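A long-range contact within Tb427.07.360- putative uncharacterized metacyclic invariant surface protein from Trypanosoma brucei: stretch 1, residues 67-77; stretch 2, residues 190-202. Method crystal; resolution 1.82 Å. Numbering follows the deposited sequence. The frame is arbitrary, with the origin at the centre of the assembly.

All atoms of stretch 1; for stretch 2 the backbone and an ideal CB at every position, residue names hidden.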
# COMPACT_ATOMS: atom_id res chain seq x y z
N GLY A 67 -0.49 3.81 36.19
CA GLY A 67 0.80 3.82 35.51
C GLY A 67 0.81 3.03 34.21
O GLY A 67 1.35 3.47 33.20
N ARG A 68 0.23 1.84 34.23
CA ARG A 68 0.16 1.01 33.04
C ARG A 68 -0.68 1.70 31.95
O ARG A 68 -0.34 1.65 30.76
CB ARG A 68 -0.46 -0.34 33.41
CG ARG A 68 -0.57 -1.30 32.24
CD ARG A 68 -1.11 -2.66 32.67
NE ARG A 68 -1.22 -3.58 31.53
CZ ARG A 68 -1.98 -4.67 31.49
NH1 ARG A 68 -2.77 -4.99 32.51
NH2 ARG A 68 -1.98 -5.42 30.40
N ALA A 69 -1.79 2.32 32.36
CA ALA A 69 -2.64 3.07 31.43
C ALA A 69 -1.87 4.24 30.78
O ALA A 69 -1.96 4.47 29.56
CB ALA A 69 -3.85 3.60 32.14
N ARG A 70 -1.12 4.97 31.58
CA ARG A 70 -0.35 6.10 31.08
C ARG A 70 0.73 5.69 30.11
O ARG A 70 1.00 6.38 29.13
CB ARG A 70 0.25 6.89 32.24
CG ARG A 70 -0.80 7.68 33.01
CD ARG A 70 -0.23 8.55 34.14
NE ARG A 70 -1.32 9.39 34.66
CZ ARG A 70 -1.41 9.84 35.91
NH1 ARG A 70 -0.49 9.54 36.81
NH2 ARG A 70 -2.45 10.58 36.25
N ALA A 71 1.37 4.57 30.40
CA ALA A 71 2.45 4.06 29.56
C ALA A 71 1.89 3.60 28.22
O ALA A 71 2.49 3.83 27.18
CB ALA A 71 3.16 2.89 30.27
N ALA A 72 0.72 2.96 28.28
CA ALA A 72 0.01 2.51 27.09
C ALA A 72 -0.40 3.70 26.24
O ALA A 72 -0.22 3.67 25.04
CB ALA A 72 -1.20 1.70 27.48
N LEU A 73 -0.92 4.76 26.87
CA LEU A 73 -1.27 5.99 26.14
C LEU A 73 -0.06 6.56 25.42
O LEU A 73 -0.12 6.94 24.24
CB LEU A 73 -1.86 7.07 27.06
CG LEU A 73 -2.11 8.47 26.45
CD1 LEU A 73 -3.03 8.44 25.24
CD2 LEU A 73 -2.72 9.39 27.47
N LYS A 74 1.07 6.62 26.12
CA LYS A 74 2.29 7.10 25.51
C LYS A 74 2.62 6.26 24.27
O LYS A 74 2.99 6.80 23.22
CB LYS A 74 3.44 7.14 26.53
CG LYS A 74 4.75 7.70 25.96
CD LYS A 74 5.85 7.86 27.02
CE LYS A 74 6.38 6.51 27.39
NZ LYS A 74 7.01 5.74 26.25
N GLU A 75 2.48 4.93 24.37
CA GLU A 75 2.75 4.07 23.23
C GLU A 75 1.78 4.30 22.06
O GLU A 75 2.17 4.25 20.89
CB GLU A 75 2.68 2.60 23.64
CG GLU A 75 4.01 2.09 24.12
CD GLU A 75 3.98 0.64 24.50
OE1 GLU A 75 5.04 -0.01 24.47
OE2 GLU A 75 2.89 0.16 24.86
N ALA A 76 0.51 4.48 22.38
CA ALA A 76 -0.50 4.75 21.36
C ALA A 76 -0.26 6.11 20.69
O ALA A 76 -0.46 6.27 19.48
CB ALA A 76 -1.88 4.71 21.99
N GLU A 77 0.17 7.09 21.47
CA GLU A 77 0.48 8.41 20.90
C GLU A 77 1.64 8.28 19.91
O GLU A 77 1.56 8.81 18.81
CB GLU A 77 0.80 9.41 22.02
CG GLU A 77 -0.44 9.81 22.81
CD GLU A 77 -0.15 10.76 23.96
OE1 GLU A 77 -0.96 11.69 24.17
OE2 GLU A 77 0.86 10.57 24.66
N UNK A 190 -0.14 -1.43 16.30
CA UNK A 190 0.55 -1.02 17.52
C UNK A 190 -0.32 -0.14 18.40
O UNK A 190 -0.35 -0.31 19.61
CB UNK A 190 1.84 -0.28 17.17
N UNK A 191 -1.03 0.82 17.80
CA UNK A 191 -1.92 1.70 18.55
C UNK A 191 -3.03 0.89 19.22
O UNK A 191 -3.36 1.13 20.39
CB UNK A 191 -2.52 2.77 17.63
N UNK A 192 -3.59 -0.06 18.49
CA UNK A 192 -4.69 -0.86 19.03
C UNK A 192 -4.15 -1.80 20.11
O UNK A 192 -4.84 -2.10 21.08
CB UNK A 192 -5.39 -1.65 17.92
N UNK A 193 -2.90 -2.25 19.98
CA UNK A 193 -2.31 -3.10 21.02
C UNK A 193 -2.10 -2.32 22.31
O UNK A 193 -2.34 -2.85 23.41
CB UNK A 193 -0.98 -3.69 20.54
N UNK A 194 -1.69 -1.06 22.18
CA UNK A 194 -1.62 -0.18 23.35
C UNK A 194 -2.98 0.03 23.99
O UNK A 194 -3.11 0.04 25.20
CB UNK A 194 -1.02 1.17 22.96
N UNK A 195 -4.00 0.26 23.17
CA UNK A 195 -5.33 0.49 23.72
C UNK A 195 -5.85 -0.76 24.46
O UNK A 195 -6.54 -0.64 25.47
CB UNK A 195 -6.30 0.89 22.60
N UNK A 196 -5.50 -1.94 23.97
CA UNK A 196 -5.90 -3.15 24.68
C UNK A 196 -5.27 -3.20 26.09
O UNK A 196 -5.94 -3.52 27.07
CB UNK A 196 -5.50 -4.39 23.87
N UNK A 197 -3.99 -2.85 26.21
CA UNK A 197 -3.37 -2.79 27.53
C UNK A 197 -3.96 -1.69 28.39
O UNK A 197 -4.16 -1.88 29.59
CB UNK A 197 -1.86 -2.58 27.39
N UNK A 198 -4.23 -0.53 27.79
CA UNK A 198 -4.80 0.57 28.55
C UNK A 198 -6.15 0.16 29.10
O UNK A 198 -6.45 0.41 30.25
CB UNK A 198 -4.93 1.83 27.69
N UNK A 199 -6.97 -0.48 28.27
CA UNK A 199 -8.31 -0.85 28.70
C UNK A 199 -8.28 -1.90 29.80
O UNK A 199 -9.05 -1.85 30.76
CB UNK A 199 -9.12 -1.36 27.51
N UNK A 200 -7.38 -2.85 29.67
CA UNK A 200 -7.22 -3.87 30.70
C UNK A 200 -6.78 -3.27 32.03
O UNK A 200 -7.20 -3.73 33.09
CB UNK A 200 -6.21 -4.92 30.24
N UNK A 201 -5.92 -2.25 31.98
CA UNK A 201 -5.53 -1.51 33.18
C UNK A 201 -6.71 -0.80 33.83
O UNK A 201 -6.91 -0.89 35.05
CB UNK A 201 -4.44 -0.49 32.84
N UNK A 202 -7.51 -0.11 33.01
CA UNK A 202 -8.68 0.58 33.54
C UNK A 202 -9.63 -0.43 34.16
O UNK A 202 -10.20 -0.19 35.22
CB UNK A 202 -9.39 1.38 32.44

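The two stretches are helices running nearly antiparallel, at 167°, with axes approaching to 8.1 Å.

Position 190 has helical backbone angles and a CB with nothing of stretch 1 within 5.5 Å, so many residues would fit; it is Ala-190.

At position 191 the CA lies 4.4 Å from the CA of Ala-76, and the sideways-pointing CB is 4.5 Å from Ala-76 O. A small residue, glycine, alanine or serine, suits such a close backbone approach. The deposited residue is Ala-191, whose carbonyl O also lies 4.2 Å from Ala-76 CB.

Positions 192 and 193 are unconstrained by stretch 1: the CB of 192 points away and that of 193 sideways, both into space free of its atoms. They are Arg-192, which turns along its own helix, and Ala-193.

The CB of position 194 points toward stretch 1, 3.3 Å from Ala-72 O, 3.7 Å from Ala-76 N and 4.0 Å from Glu-75 CB, so the methyl already rests against the opposing backbone. Alanine or glycine would suit best, with serine conceivable. It is Ala-194, whose CB also packs 3.8 Å from Ala-76 CB.

Positions 195 and 196 point away, and stretch 1 offers no preference; polar residues are plausible. Glu-195 accepts a salt-bridging hydrogen bond from Arg-192, with NH1 of Arg-192 2.5 Å from OE1 of Glu-195, and Ser-196 makes no contact with stretch 1.

Position 197 points toward stretch 1 at the margin of the contact, its CB 4.1 Å from Arg-68 NH2 and 4.3 Å from Ala-72 CB. The nearby guanidinium calls for an acceptor: asparagine, aspartate, glutamine, glutamate or serine could serve. The residue is Asn-197. Its OD1 accepts a hydrogen bond from Arg-68 NH2 at 3.0 Å, while its amide supplies a donor: Asn-197 ND2 lies 3.0 Å from the O of a water that in turn donates to Glu-75 OE2, 2.9 Å from the water O.

Position 198 has its CA 4.4 Å from the CA of Ala-69 and its sideways CB 3.7 Å from Ala-72 CB. A small, preferably apolar residue is expected; Ala-198 makes this methyl contact.

The CB of 199 points away into space free of stretch 1, where a long polar chain is acceptable: Arg-199.

At position 200 the sideways CB is 4.1 Å from Arg-68 NH1. An acidic or neutral polar residue might seem likelier beside this charge, yet Lys-200 is accommodated: its CB and CD lie near the guanidinium, while its end leads away and carries the ammonium clear of the like charge.

Position 201 points toward stretch 1, its CB 3.9 Å from Ala-69 N and 4.0 Å from Arg-68 CD. A small apolar residue suits, and Ala-201 adds a CB contact of 4.2 Å with Ala-69 CB.

Position 202 points sideways with nothing of stretch 1 within 5.5 Å, so small or large residues would do; it is Ala-202.

Stretch 2 (190-202) AARAAESNARKAA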
# COMPACT_ATOMS: atom_id res chain seq x y z
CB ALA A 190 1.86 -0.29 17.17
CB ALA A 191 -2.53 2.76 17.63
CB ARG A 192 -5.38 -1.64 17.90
CG ARG A 192 -6.26 -0.78 16.99
CD ARG A 192 -7.51 -0.37 17.73
NE ARG A 192 -8.48 0.38 16.93
CZ ARG A 192 -9.52 1.03 17.46
NH1 ARG A 192 -9.72 1.02 18.78
NH2 ARG A 192 -10.36 1.67 16.67
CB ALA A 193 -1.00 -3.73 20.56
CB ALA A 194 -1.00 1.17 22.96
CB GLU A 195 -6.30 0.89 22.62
CG GLU A 195 -7.73 1.03 23.13
CD GLU A 195 -8.75 1.14 22.02
OE1 GLU A 195 -8.51 0.53 20.94
OE2 GLU A 195 -9.79 1.81 22.22
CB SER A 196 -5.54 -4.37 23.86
OG SER A 196 -5.84 -5.56 24.57
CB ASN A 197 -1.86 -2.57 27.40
CG ASN A 197 -1.14 -3.83 27.02
OD1 ASN A 197 -1.47 -4.92 27.50
ND2 ASN A 197 -0.14 -3.70 26.14
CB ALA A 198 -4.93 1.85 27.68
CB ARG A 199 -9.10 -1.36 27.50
CG ARG A 199 -10.58 -1.46 27.76
CD ARG A 199 -11.32 -1.99 26.54
NE ARG A 199 -10.98 -3.38 26.26
CZ ARG A 199 -10.37 -3.82 25.16
NH1 ARG A 199 -10.02 -2.98 24.18
NH2 ARG A 199 -10.11 -5.12 25.03
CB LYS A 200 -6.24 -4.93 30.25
CG LYS A 200 -6.74 -5.81 29.13
CD LYS A 200 -5.65 -6.78 28.67
CE LYS A 200 -6.01 -7.53 27.36
NZ LYS A 200 -7.12 -8.49 27.56
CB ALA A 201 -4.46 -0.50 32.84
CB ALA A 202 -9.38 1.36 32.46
O HOH W 1 1.08 -1.93 24.08
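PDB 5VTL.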